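Local coordinates for protein cytosol aminopeptidase (Coxiella burnetii, PDB 3IJ3) that probably removes amino-terminal residues from peptides as a manganese-dependent metalloaminopeptidase of the M17 family, at residues L231-A242 / Q291-A302; R336-V347 / T430-V439. All blocks are in the same frame, centred on the assembly; numbering follows the deposited sequence.

Contact 1. Residues L231-A242 / Q291-A302; sequences LLIDLKWGDIKA and QLPVRLRLLIPA. With PG4 (tetraethylene glycol), chain O; SO4 (sulfate ion), chain G.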
loop_
_atom_site.group_PDB
_atom_site.type_symbol
_atom_site.label_atom_id
_atom_site.label_comp_id
_atom_site.label_asym_id
_atom_site.label_seq_id
_atom_site.Cartn_x
_atom_site.Cartn_y
_atom_site.Cartn_z
ATOM N N LEU A 231 32.256 14.673 -0.632
ATOM C CA LEU A 231 33.710 14.678 -0.464
ATOM C C LEU A 231 34.203 13.336 0.039
ATOM O O LEU A 231 33.407 12.474 0.417
ATOM C CB LEU A 231 34.115 15.822 0.447
ATOM C CG LEU A 231 33.499 15.897 1.833
ATOM C CD1 LEU A 231 34.331 15.015 2.745
ATOM C CD2 LEU A 231 33.451 17.288 2.432
ATOM N N LEU A 232 35.516 13.153 -0.027
ATOM C CA LEU A 232 36.167 11.974 0.508
ATOM C C LEU A 232 37.189 12.448 1.524
ATOM O O LEU A 232 38.009 13.323 1.238
ATOM C CB LEU A 232 36.855 11.156 -0.583
ATOM C CG LEU A 232 37.691 9.962 -0.119
ATOM C CD1 LEU A 232 36.826 8.874 0.544
ATOM C CD2 LEU A 232 38.463 9.400 -1.286
ATOM N N ILE A 233 37.087 11.915 2.729
ATOM C CA ILE A 233 38.030 12.206 3.821
ATOM C C ILE A 233 39.065 11.069 3.852
ATOM O O ILE A 233 38.677 9.908 3.908
ATOM C CB ILE A 233 37.285 12.238 5.169
ATOM C CG1 ILE A 233 36.179 13.281 5.135
ATOM C CG2 ILE A 233 38.262 12.516 6.352
ATOM C CD1 ILE A 233 35.072 13.022 6.166
ATOM N N ASP A 234 40.358 11.417 3.900
ATOM C CA ASP A 234 41.474 10.451 3.872
ATOM C C ASP A 234 42.489 10.839 4.940
ATOM O O ASP A 234 43.205 11.826 4.784
ATOM C CB ASP A 234 42.089 10.479 2.465
ATOM C CG ASP A 234 43.170 9.401 2.219
ATOM O OD1 ASP A 234 43.502 8.627 3.123
ATOM O OD2 ASP A 234 43.681 9.335 1.055
ATOM N N LEU A 235 42.477 10.114 6.053
ATOM C CA LEU A 235 43.382 10.353 7.176
ATOM C C LEU A 235 44.458 9.290 7.253
ATOM O O LEU A 235 44.182 8.097 7.024
ATOM C CB LEU A 235 42.594 10.408 8.500
ATOM C CG LEU A 235 43.358 10.453 9.850
ATOM C CD1 LEU A 235 42.483 11.011 10.978
ATOM C CD2 LEU A 235 43.886 9.054 10.253
ATOM N N LYS A 236 45.688 9.707 7.583
ATOM C CA LYS A 236 46.797 8.779 7.767
ATOM C C LYS A 236 47.560 9.082 9.054
ATOM O O LYS A 236 47.731 10.235 9.435
ATOM C CB LYS A 236 47.772 8.774 6.585
ATOM C CG LYS A 236 47.180 8.140 5.350
ATOM C CD LYS A 236 48.149 8.045 4.185
ATOM C CE LYS A 236 47.569 7.104 3.115
ATOM N NZ LYS A 236 48.488 6.893 1.955
ATOM N N TRP A 237 48.034 8.020 9.688
ATOM C CA TRP A 237 48.804 8.120 10.928
ATOM C C TRP A 237 49.691 6.916 11.110
ATOM O O TRP A 237 49.369 5.827 10.667
ATOM C CB TRP A 237 47.831 8.201 12.121
ATOM C CG TRP A 237 48.418 8.098 13.497
ATOM C CD1 TRP A 237 48.721 9.125 14.315
ATOM C CD2 TRP A 237 48.732 6.894 14.224
ATOM N NE1 TRP A 237 49.223 8.657 15.511
ATOM C CE2 TRP A 237 49.224 7.289 15.485
ATOM C CE3 TRP A 237 48.619 5.527 13.942
ATOM C CZ2 TRP A 237 49.632 6.361 16.461
ATOM C CZ3 TRP A 237 49.030 4.608 14.897
ATOM C CH2 TRP A 237 49.524 5.027 16.147
ATOM N N GLY A 238 50.830 7.120 11.767
ATOM C CA GLY A 238 51.676 6.007 12.121
ATOM C C GLY A 238 52.935 5.843 11.313
ATOM O O GLY A 238 53.129 6.506 10.292
ATOM N N ASP A 239 53.773 4.925 11.786
ATOM C CA ASP A 239 55.054 4.613 11.162
ATOM C C ASP A 239 54.831 4.023 9.782
ATOM O O ASP A 239 54.111 3.040 9.640
ATOM C CB ASP A 239 55.820 3.627 12.048
ATOM C CG ASP A 239 57.272 3.424 11.603
ATOM O OD1 ASP A 239 57.575 3.479 10.390
ATOM O OD2 ASP A 239 58.116 3.187 12.488
ATOM N N ILE A 240 55.468 4.609 8.776
ATOM C CA ILE A 240 55.317 4.149 7.390
ATOM C C ILE A 240 55.841 2.723 7.177
ATOM O O ILE A 240 55.483 2.076 6.204
ATOM C CB ILE A 240 55.985 5.138 6.381
ATOM C CG1 ILE A 240 55.585 4.801 4.939
ATOM C CG2 ILE A 240 57.484 5.147 6.542
ATOM C CD1 ILE A 240 54.088 4.772 4.706
ATOM N N LYS A 241 56.653 2.230 8.103
ATOM C CA LYS A 241 57.195 0.875 8.016
ATOM C C LYS A 241 56.281 -0.192 8.645
ATOM O O LYS A 241 56.530 -1.393 8.482
ATOM C CB LYS A 241 58.547 0.812 8.747
ATOM C CG LYS A 241 59.609 1.803 8.277
ATOM C CD LYS A 241 59.969 1.613 6.815
ATOM C CE LYS A 241 61.260 2.361 6.478
ATOM N NZ LYS A 241 61.664 2.194 5.045
ATOM N N ALA A 242 55.251 0.239 9.375
ATOM C CA ALA A 242 54.356 -0.685 10.080
ATOM C C ALA A 242 53.290 -1.281 9.154
ATOM O O ALA A 242 53.020 -0.734 8.092
ATOM C CB ALA A 242 53.663 0.052 11.251
ATOM N N GLN A 291 48.217 3.921 20.673
ATOM C CA GLN A 291 49.435 3.831 19.886
ATOM C C GLN A 291 49.727 2.433 19.357
ATOM O O GLN A 291 50.828 1.918 19.531
ATOM C CB GLN A 291 50.639 4.416 20.676
ATOM C CG GLN A 291 50.423 5.924 20.984
ATOM C CD GLN A 291 51.608 6.624 21.618
ATOM O OE1 GLN A 291 52.598 6.007 21.988
ATOM N NE2 GLN A 291 51.500 7.939 21.746
ATOM N N LEU A 292 48.743 1.827 18.714
ATOM C CA LEU A 292 48.920 0.515 18.120
ATOM C C LEU A 292 49.991 0.650 17.012
ATOM O O LEU A 292 49.964 1.624 16.245
ATOM C CB LEU A 292 47.592 0.048 17.539
ATOM C CG LEU A 292 47.494 -1.419 17.153
ATOM C CD1 LEU A 292 47.541 -2.293 18.402
ATOM C CD2 LEU A 292 46.211 -1.664 16.352
ATOM N N PRO A 293 50.938 -0.312 16.920
ATOM C CA PRO A 293 52.020 -0.236 15.935
ATOM C C PRO A 293 51.608 -0.649 14.521
ATOM O O PRO A 293 52.022 -1.707 14.000
ATOM C CB PRO A 293 53.087 -1.165 16.523
ATOM C CG PRO A 293 52.302 -2.195 17.245
ATOM C CD PRO A 293 51.088 -1.500 17.789
ATOM N N VAL A 294 50.787 0.212 13.927
ATOM C CA VAL A 294 50.293 0.030 12.580
ATOM C C VAL A 294 50.383 1.348 11.821
ATOM O O VAL A 294 50.572 2.413 12.423
ATOM C CB VAL A 294 48.813 -0.436 12.550
ATOM C CG1 VAL A 294 48.667 -1.791 13.252
ATOM C CG2 VAL A 294 47.849 0.617 13.178
ATOM N N ARG A 295 50.293 1.241 10.506
ATOM C CA ARG A 295 50.192 2.397 9.614
ATOM C C ARG A 295 48.696 2.484 9.323
ATOM O O ARG A 295 48.152 1.696 8.549
ATOM C CB ARG A 295 51.017 2.188 8.351
ATOM C CG ARG A 295 50.921 3.296 7.325
ATOM C CD ARG A 295 51.254 4.691 7.871
ATOM N NE ARG A 295 51.233 5.685 6.787
ATOM C CZ ARG A 295 51.524 6.982 6.909
ATOM N NH1 ARG A 295 51.855 7.510 8.097
ATOM N NH2 ARG A 295 51.482 7.763 5.825
ATOM N N LEU A 296 48.038 3.438 9.977
ATOM C CA LEU A 296 46.603 3.608 9.899
ATOM C C LEU A 296 46.178 4.534 8.774
ATOM O O LEU A 296 46.794 5.593 8.545
ATOM C CB LEU A 296 46.089 4.205 11.206
ATOM C CG LEU A 296 44.608 4.613 11.296
ATOM C CD1 LEU A 296 43.714 3.364 11.211
ATOM C CD2 LEU A 296 44.380 5.387 12.596
ATOM N N ARG A 297 45.135 4.135 8.069
ATOM C CA ARG A 297 44.517 4.997 7.085
ATOM C C ARG A 297 43.018 4.878 7.326
ATOM O O ARG A 297 42.514 3.785 7.616
ATOM C CB ARG A 297 44.873 4.573 5.662
ATOM C CG ARG A 297 44.251 5.440 4.615
ATOM C CD ARG A 297 44.604 4.964 3.220
ATOM N NE ARG A 297 44.374 5.997 2.212
ATOM C CZ ARG A 297 44.550 5.810 0.902
ATOM N NH1 ARG A 297 44.893 4.611 0.427
ATOM N NH2 ARG A 297 44.367 6.819 0.060
ATOM N N LEU A 298 42.322 6.008 7.266
ATOM C CA LEU A 298 40.870 6.079 7.421
ATOM C C LEU A 298 40.286 6.791 6.212
ATOM O O LEU A 298 40.672 7.927 5.901
ATOM C CB LEU A 298 40.509 6.833 8.704
ATOM C CG LEU A 298 39.050 7.280 8.883
ATOM C CD1 LEU A 298 38.121 6.063 9.136
ATOM C CD2 LEU A 298 38.944 8.247 10.047
ATOM N N LEU A 299 39.371 6.110 5.509
ATOM C CA LEU A 299 38.709 6.629 4.332
ATOM C C LEU A 299 37.221 6.702 4.576
ATOM O O LEU A 299 36.580 5.686 4.897
ATOM C CB LEU A 299 38.998 5.716 3.121
ATOM C CG LEU A 299 40.411 5.788 2.567
ATOM C CD1 LEU A 299 40.736 4.536 1.727
ATOM C CD2 LEU A 299 40.555 7.076 1.722
ATOM N N ILE A 300 36.665 7.913 4.452
ATOM C CA ILE A 300 35.229 8.135 4.629
ATOM C C ILE A 300 34.619 8.927 3.458
ATOM O O ILE A 300 34.924 10.122 3.281
ATOM C CB ILE A 300 34.926 8.916 5.938
ATOM C CG1 ILE A 300 35.310 8.094 7.164
ATOM C CG2 ILE A 300 33.456 9.351 5.993
ATOM C CD1 ILE A 300 35.325 8.923 8.493
ATOM N N PRO A 301 33.812 8.244 2.621
ATOM C CA PRO A 301 33.040 8.960 1.615
ATOM C C PRO A 301 31.922 9.677 2.382
ATOM O O PRO A 301 31.156 9.025 3.130
ATOM C CB PRO A 301 32.500 7.870 0.701
ATOM C CG PRO A 301 32.855 6.580 1.306
ATOM C CD PRO A 301 33.727 6.774 2.465
ATOM N N ALA A 302 31.821 10.986 2.209
ATOM C CA ALA A 302 30.841 11.798 2.951
ATOM C C ALA A 302 29.920 12.497 1.953
ATOM O O ALA A 302 30.362 13.340 1.155
ATOM C CB ALA A 302 31.561 12.782 3.877
HETATM O O1 PG4 O . 53.450 11.149 6.705
HETATM C C1 PG4 O . 53.174 10.894 8.089
HETATM C C2 PG4 O . 51.663 10.895 8.334
HETATM O O2 PG4 O . 51.357 10.419 9.649
HETATM C C3 PG4 O . 51.396 11.446 10.644
HETATM C C4 PG4 O . 51.223 10.882 12.056
HETATM O O3 PG4 O . 52.084 9.771 12.309
HETATM C C5 PG4 O . 52.286 9.546 13.703
HETATM C C6 PG4 O . 53.462 8.606 13.947
HETATM O O4 PG4 O . 53.253 7.905 15.175
HETATM C C7 PG4 O . 53.878 6.613 15.227
HETATM C C8 PG4 O . 55.255 6.723 15.873
HETATM O O5 PG4 O . 56.109 5.671 15.396
HETATM S S SO4 G . 51.735 7.823 2.125
HETATM O O1 SO4 G . 51.377 9.134 2.656
HETATM O O2 SO4 G . 53.149 7.560 2.382
HETATM O O3 SO4 G . 50.945 6.800 2.788
HETATM O O4 SO4 G . 51.503 7.775 0.687
HETATM O O HOH W 1 52.734 3.172 13.883
#
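Arg297 holds the Asp234 carboxylate through NE and NH2, one nitrogen to each oxygen. The arginine chain can be followed outward. CB and CG pass the carbonyl O of Leu235. CD runs beside Lys236 CE, 3.7 Å away. NE gives a straight hydrogen bond to Asp234 OD1 (2.9 Å), and NH2 gives another to Asp234 OD2 (2.8 Å). NH1 pairs with Glu349, and NH2 also with Glu345. Both carboxylate oxygens are met on the syn side but out of the carboxylate plane, while both stay in the guanidinium plane; the two flat groups are turned 30° apart. Full extension from CG to NE, with chi1 at 180°, carries the guanidinium this far. Its faces lie between Lys236 NZ and Leu299 CD1. Glu349 also pairs with Lys236, and the two glutamates probably offset the closeness of the two cations.

Arg295 bends at chi2 and sends NH1 to Gly238 O at 2.7 Å. Its NH2 shares sulfate O3 with Lys236 NZ. Trp237 turns its CZ3-CH2 edge to Leu292 O, which lies in the ring plane, 3.4 Å from both carbons. A tetraethylene glycol lies over one ring face.

On the face of Ile233 and Leu235 the packing is apolar: Ile233 CD1 touches Ile300 CG2 at 4.0 Å. Helices 186-200 and 275-289 cover this side.

Backbone hydrogen bonds join Leu231 to Ala302, Ile233 to Ile300, Leu235 to Leu298 and Trp237 to Leu296, two per pair. Strands 231-237 and 295-302 therefore form a regular antiparallel pair, part of the mixed beta-sheet flanked by helices in the M17 catalytic domain.

Contact 2. Residues R336-V347 / T430-V439; sequences RVVLADALAEAV and TAALFLQHFV. With SO4 (sulfate ion), chain D; SO4 (sulfate ion), chain F; EDO (1,2-ethanediol), chain I.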
loop_
_atom_site.group_PDB
_atom_site.type_symbol
_atom_site.label_atom_id
_atom_site.label_comp_id
_atom_site.label_asym_id
_atom_site.label_seq_id
_atom_site.Cartn_x
_atom_site.Cartn_y
_atom_site.Cartn_z
ATOM N N ARG A 336 26.747 1.260 -0.680
ATOM C CA ARG A 336 27.716 0.339 -1.302
ATOM C C ARG A 336 28.396 0.985 -2.505
ATOM O O ARG A 336 29.549 0.670 -2.811
ATOM C CB ARG A 336 27.018 -0.960 -1.684
ATOM C CG ARG A 336 26.066 -0.855 -2.848
ATOM C CD ARG A 336 25.034 -1.992 -2.906
ATOM N NE ARG A 336 24.121 -1.970 -1.775
ATOM C CZ ARG A 336 23.080 -2.805 -1.642
ATOM N NH1 ARG A 336 22.819 -3.744 -2.553
ATOM N NH2 ARG A 336 22.312 -2.728 -0.575
ATOM N N VAL A 337 27.660 1.869 -3.206
ATOM C CA VAL A 337 28.213 2.579 -4.393
ATOM C C VAL A 337 29.356 3.531 -3.971
ATOM O O VAL A 337 30.447 3.502 -4.573
ATOM C CB VAL A 337 27.117 3.307 -5.188
ATOM C CG1 VAL A 337 27.707 4.137 -6.357
ATOM C CG2 VAL A 337 26.059 2.303 -5.710
ATOM N N VAL A 338 29.137 4.305 -2.902
ATOM C CA VAL A 338 30.184 5.231 -2.448
ATOM C C VAL A 338 31.334 4.457 -1.816
ATOM O O VAL A 338 32.502 4.827 -2.006
ATOM C CB VAL A 338 29.669 6.388 -1.566
ATOM C CG1 VAL A 338 28.505 7.109 -2.320
ATOM C CG2 VAL A 338 29.230 5.927 -0.155
ATOM N N LEU A 339 31.017 3.381 -1.105
ATOM C CA LEU A 339 32.059 2.532 -0.492
ATOM C C LEU A 339 32.954 1.879 -1.546
ATOM O O LEU A 339 34.137 1.681 -1.308
ATOM C CB LEU A 339 31.447 1.458 0.405
ATOM C CG LEU A 339 30.901 1.966 1.731
ATOM C CD1 LEU A 339 30.130 0.848 2.453
ATOM C CD2 LEU A 339 32.023 2.526 2.609
ATOM N N ALA A 340 32.385 1.529 -2.699
ATOM C CA ALA A 340 33.156 0.897 -3.788
ATOM C C ALA A 340 34.367 1.727 -4.197
ATOM O O ALA A 340 35.447 1.179 -4.441
ATOM C CB ALA A 340 32.256 0.627 -5.019
ATOM N N ASP A 341 34.193 3.044 -4.282
ATOM C CA ASP A 341 35.307 3.925 -4.611
ATOM C C ASP A 341 36.337 4.008 -3.490
ATOM O O ASP A 341 37.536 4.047 -3.756
ATOM C CB ASP A 341 34.820 5.325 -4.961
ATOM C CG ASP A 341 34.478 5.481 -6.436
ATOM O OD1 ASP A 341 34.624 4.508 -7.207
ATOM O OD2 ASP A 341 34.128 6.619 -6.825
ATOM N N ALA A 342 35.879 4.050 -2.242
ATOM C CA ALA A 342 36.807 4.117 -1.108
ATOM C C ALA A 342 37.594 2.818 -1.051
ATOM O O ALA A 342 38.793 2.826 -0.806
ATOM C CB ALA A 342 36.045 4.369 0.224
ATOM N N LEU A 343 36.914 1.691 -1.259
ATOM C CA LEU A 343 37.589 0.386 -1.261
ATOM C C LEU A 343 38.606 0.236 -2.395
ATOM O O LEU A 343 39.707 -0.308 -2.180
ATOM C CB LEU A 343 36.579 -0.783 -1.267
ATOM C CG LEU A 343 35.757 -1.013 -0.020
ATOM C CD1 LEU A 343 34.620 -2.013 -0.322
ATOM C CD2 LEU A 343 36.601 -1.467 1.188
ATOM N N ALA A 344 38.254 0.708 -3.591
ATOM C CA ALA A 344 39.144 0.674 -4.749
ATOM C C ALA A 344 40.419 1.454 -4.426
ATOM O O ALA A 344 41.528 1.064 -4.827
ATOM C CB ALA A 344 38.440 1.259 -6.004
ATOM N N GLU A 345 40.266 2.554 -3.703
ATOM C CA GLU A 345 41.427 3.344 -3.276
ATOM C C GLU A 345 42.255 2.600 -2.222
ATOM O O GLU A 345 43.489 2.546 -2.310
ATOM C CB GLU A 345 40.969 4.689 -2.728
ATOM C CG GLU A 345 42.094 5.567 -2.174
ATOM C CD GLU A 345 43.092 6.059 -3.212
ATOM O OE1 GLU A 345 42.971 5.760 -4.421
ATOM O OE2 GLU A 345 44.038 6.770 -2.800
ATOM N N ALA A 346 41.584 2.021 -1.228
ATOM C CA ALA A 346 42.257 1.291 -0.162
ATOM C C ALA A 346 43.114 0.136 -0.699
ATOM O O ALA A 346 44.233 -0.086 -0.233
ATOM C CB ALA A 346 41.215 0.735 0.841
ATOM N N VAL A 347 42.585 -0.602 -1.662
ATOM C CA VAL A 347 43.281 -1.789 -2.180
ATOM C C VAL A 347 44.578 -1.482 -2.946
ATOM O O VAL A 347 45.463 -2.327 -3.010
ATOM C CB VAL A 347 42.364 -2.702 -3.058
ATOM C CG1 VAL A 347 41.230 -3.301 -2.229
ATOM C CG2 VAL A 347 41.876 -1.973 -4.262
ATOM N N THR A 430 23.638 -9.511 -0.432
ATOM C CA THR A 430 23.752 -8.816 -1.698
ATOM C C THR A 430 24.712 -7.604 -1.623
ATOM O O THR A 430 25.592 -7.457 -2.487
ATOM C CB THR A 430 22.298 -8.427 -2.234
ATOM O OG1 THR A 430 21.519 -9.621 -2.372
ATOM C CG2 THR A 430 22.414 -7.741 -3.606
ATOM N N ALA A 431 24.586 -6.755 -0.605
ATOM C CA ALA A 431 25.447 -5.583 -0.455
ATOM C C ALA A 431 26.928 -5.940 -0.292
ATOM O O ALA A 431 27.831 -5.316 -0.881
ATOM C CB ALA A 431 24.992 -4.720 0.695
ATOM N N ALA A 432 27.170 -6.943 0.541
ATOM C CA ALA A 432 28.502 -7.425 0.806
ATOM C C ALA A 432 29.114 -8.024 -0.453
ATOM O O ALA A 432 30.307 -7.805 -0.720
ATOM C CB ALA A 432 28.469 -8.469 1.966
ATOM N N LEU A 433 28.328 -8.776 -1.229
ATOM C CA LEU A 433 28.848 -9.378 -2.484
ATOM C C LEU A 433 29.167 -8.292 -3.483
ATOM O O LEU A 433 30.087 -8.425 -4.282
ATOM C CB LEU A 433 27.871 -10.354 -3.169
ATOM C CG LEU A 433 27.648 -11.736 -2.635
ATOM C CD1 LEU A 433 26.459 -12.394 -3.399
ATOM C CD2 LEU A 433 28.922 -12.584 -2.696
ATOM N N PHE A 434 28.374 -7.224 -3.469
ATOM C CA PHE A 434 28.643 -6.095 -4.347
ATOM C C PHE A 434 30.055 -5.530 -4.032
ATOM O O PHE A 434 30.899 -5.397 -4.901
ATOM C CB PHE A 434 27.590 -4.998 -4.159
ATOM C CG PHE A 434 27.861 -3.775 -4.987
ATOM C CD1 PHE A 434 27.361 -3.668 -6.299
ATOM C CD2 PHE A 434 28.639 -2.761 -4.494
ATOM C CE1 PHE A 434 27.632 -2.536 -7.078
ATOM C CE2 PHE A 434 28.922 -1.629 -5.259
ATOM C CZ PHE A 434 28.416 -1.512 -6.564
ATOM N N LEU A 435 30.290 -5.220 -2.771
ATOM C CA LEU A 435 31.558 -4.668 -2.335
ATOM C C LEU A 435 32.745 -5.591 -2.637
ATOM O O LEU A 435 33.841 -5.117 -2.947
ATOM C CB LEU A 435 31.507 -4.320 -0.845
ATOM C CG LEU A 435 30.544 -3.174 -0.440
ATOM C CD1 LEU A 435 30.416 -3.116 1.082
ATOM C CD2 LEU A 435 31.041 -1.879 -0.990
ATOM N N GLN A 436 32.524 -6.907 -2.567
ATOM C CA GLN A 436 33.568 -7.860 -2.826
ATOM C C GLN A 436 34.119 -7.719 -4.241
ATOM O O GLN A 436 35.257 -8.079 -4.485
ATOM C CB GLN A 436 33.086 -9.288 -2.589
ATOM C CG GLN A 436 34.178 -10.318 -2.700
ATOM C CD GLN A 436 33.710 -11.705 -2.343
ATOM O OE1 GLN A 436 32.536 -12.061 -2.552
ATOM N NE2 GLN A 436 34.626 -12.515 -1.831
ATOM N N HIS A 437 33.318 -7.219 -5.170
ATOM C CA HIS A 437 33.816 -7.014 -6.555
ATOM C C HIS A 437 34.962 -6.018 -6.604
ATOM O O HIS A 437 35.720 -6.008 -7.585
ATOM C CB HIS A 437 32.711 -6.511 -7.479
ATOM C CG HIS A 437 31.731 -7.566 -7.877
ATOM N ND1 HIS A 437 30.747 -8.023 -7.033
ATOM C CD2 HIS A 437 31.575 -8.246 -9.038
ATOM C CE1 HIS A 437 30.025 -8.940 -7.655
ATOM N NE2 HIS A 437 30.505 -9.095 -8.870
ATOM N N PHE A 438 35.106 -5.219 -5.545
ATOM C CA PHE A 438 36.141 -4.149 -5.477
ATOM C C PHE A 438 37.341 -4.489 -4.610
ATOM O O PHE A 438 38.298 -3.692 -4.504
ATOM C CB PHE A 438 35.472 -2.847 -5.046
ATOM C CG PHE A 438 34.394 -2.417 -6.005
ATOM C CD1 PHE A 438 34.713 -1.597 -7.085
ATOM C CD2 PHE A 438 33.087 -2.896 -5.890
ATOM C CE1 PHE A 438 33.748 -1.230 -8.028
ATOM C CE2 PHE A 438 32.112 -2.538 -6.837
ATOM C CZ PHE A 438 32.456 -1.706 -7.919
ATOM N N VAL A 439 37.322 -5.681 -4.023
ATOM C CA VAL A 439 38.411 -6.114 -3.142
ATOM C C VAL A 439 38.945 -7.502 -3.467
ATOM O O VAL A 439 38.213 -8.494 -3.389
ATOM C CB VAL A 439 37.930 -6.155 -1.672
ATOM C CG1 VAL A 439 39.112 -6.512 -0.742
ATOM C CG2 VAL A 439 37.329 -4.824 -1.248
HETATM S S SO4 D . 23.495 0.541 1.158
HETATM O O1 SO4 D . 22.839 1.830 0.975
HETATM O O2 SO4 D . 24.191 0.256 -0.104
HETATM O O3 SO4 D . 24.380 0.683 2.299
HETATM O O4 SO4 D . 22.494 -0.517 1.413
HETATM S S SO4 F . 19.663 -5.440 -1.914
HETATM O O1 SO4 F . 18.350 -4.835 -1.681
HETATM O O2 SO4 F . 20.214 -5.011 -3.196
HETATM O O3 SO4 F . 20.610 -5.153 -0.856
HETATM O O4 SO4 F . 19.465 -6.893 -1.945
HETATM C C1 EDO I . 27.290 -10.381 -12.093
HETATM O O1 EDO I . 27.892 -11.576 -12.599
HETATM C C2 EDO I . 28.085 -9.836 -10.917
HETATM O O2 EDO I . 29.389 -10.429 -10.843
#
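Arg336 starts a helix-helix contact with knobs-into-holes packing. The segments of the two helices run 31° apart, with axes 9.7 Å from each other at closest approach. The side chain of Arg336 is a knob among Thr430, Ala431, Phe434 and Leu435. Its CG makes a CH-pi contact over one face of the Phe434 ring. A bend at chi3 (65°) lays one face of the guanidinium on Ala431 CB, which is centred on it. Two sulfates lie at the guanidinium edge. One takes bonds from NE, NH2 and the backbone N, the other from NH1 and NH2. The first also binds Lys250, a ligand of the lithium ion, so this end of the helix borders the metal site.

Leu339 CB meets Leu435 CD2 at 3.6 Å. Leu435 is the answering knob, set among Arg336, Leu339, Ala340 and Leu343. Ala340 points its methyl squarely at Phe438: CB stands 3.5 Å from the ring centroid, 6° off the ring normal. Leu343 crosses Leu435 at about a right angle, with CD1 3.6 Å from Leu435 CD2. Val347 packs on the type I turn Gln436-Val439, its CG1 lying 3.7 Å from Phe438 O and 4.1 Å from Val439 CG1.

Overall arrangement
After an N-terminal part with its own six-stranded sheet, and helices 157-178 and 186-200, the chain reaches strand 231-237, where contact 1 opens. It then forms strand 244-252 and helix 275-289 before strand 295-305 returns to close contact 1. Contact 2 opens only later, at helix 335-347, and closes at helix 427-436 after strand 353-359. The two loops are thus in series, neither nested nor crossed. Contact 1 joins strands within the large mixed sheet, and contact 2 joins two helices packed on that sheet. Their centres lie about 18 Å apart, yet they touch. Arg297 NH2 forms a salt bridge with Glu345 OE2 (2.9 Å), and Leu299 and Pro301 pack against helix 335-347.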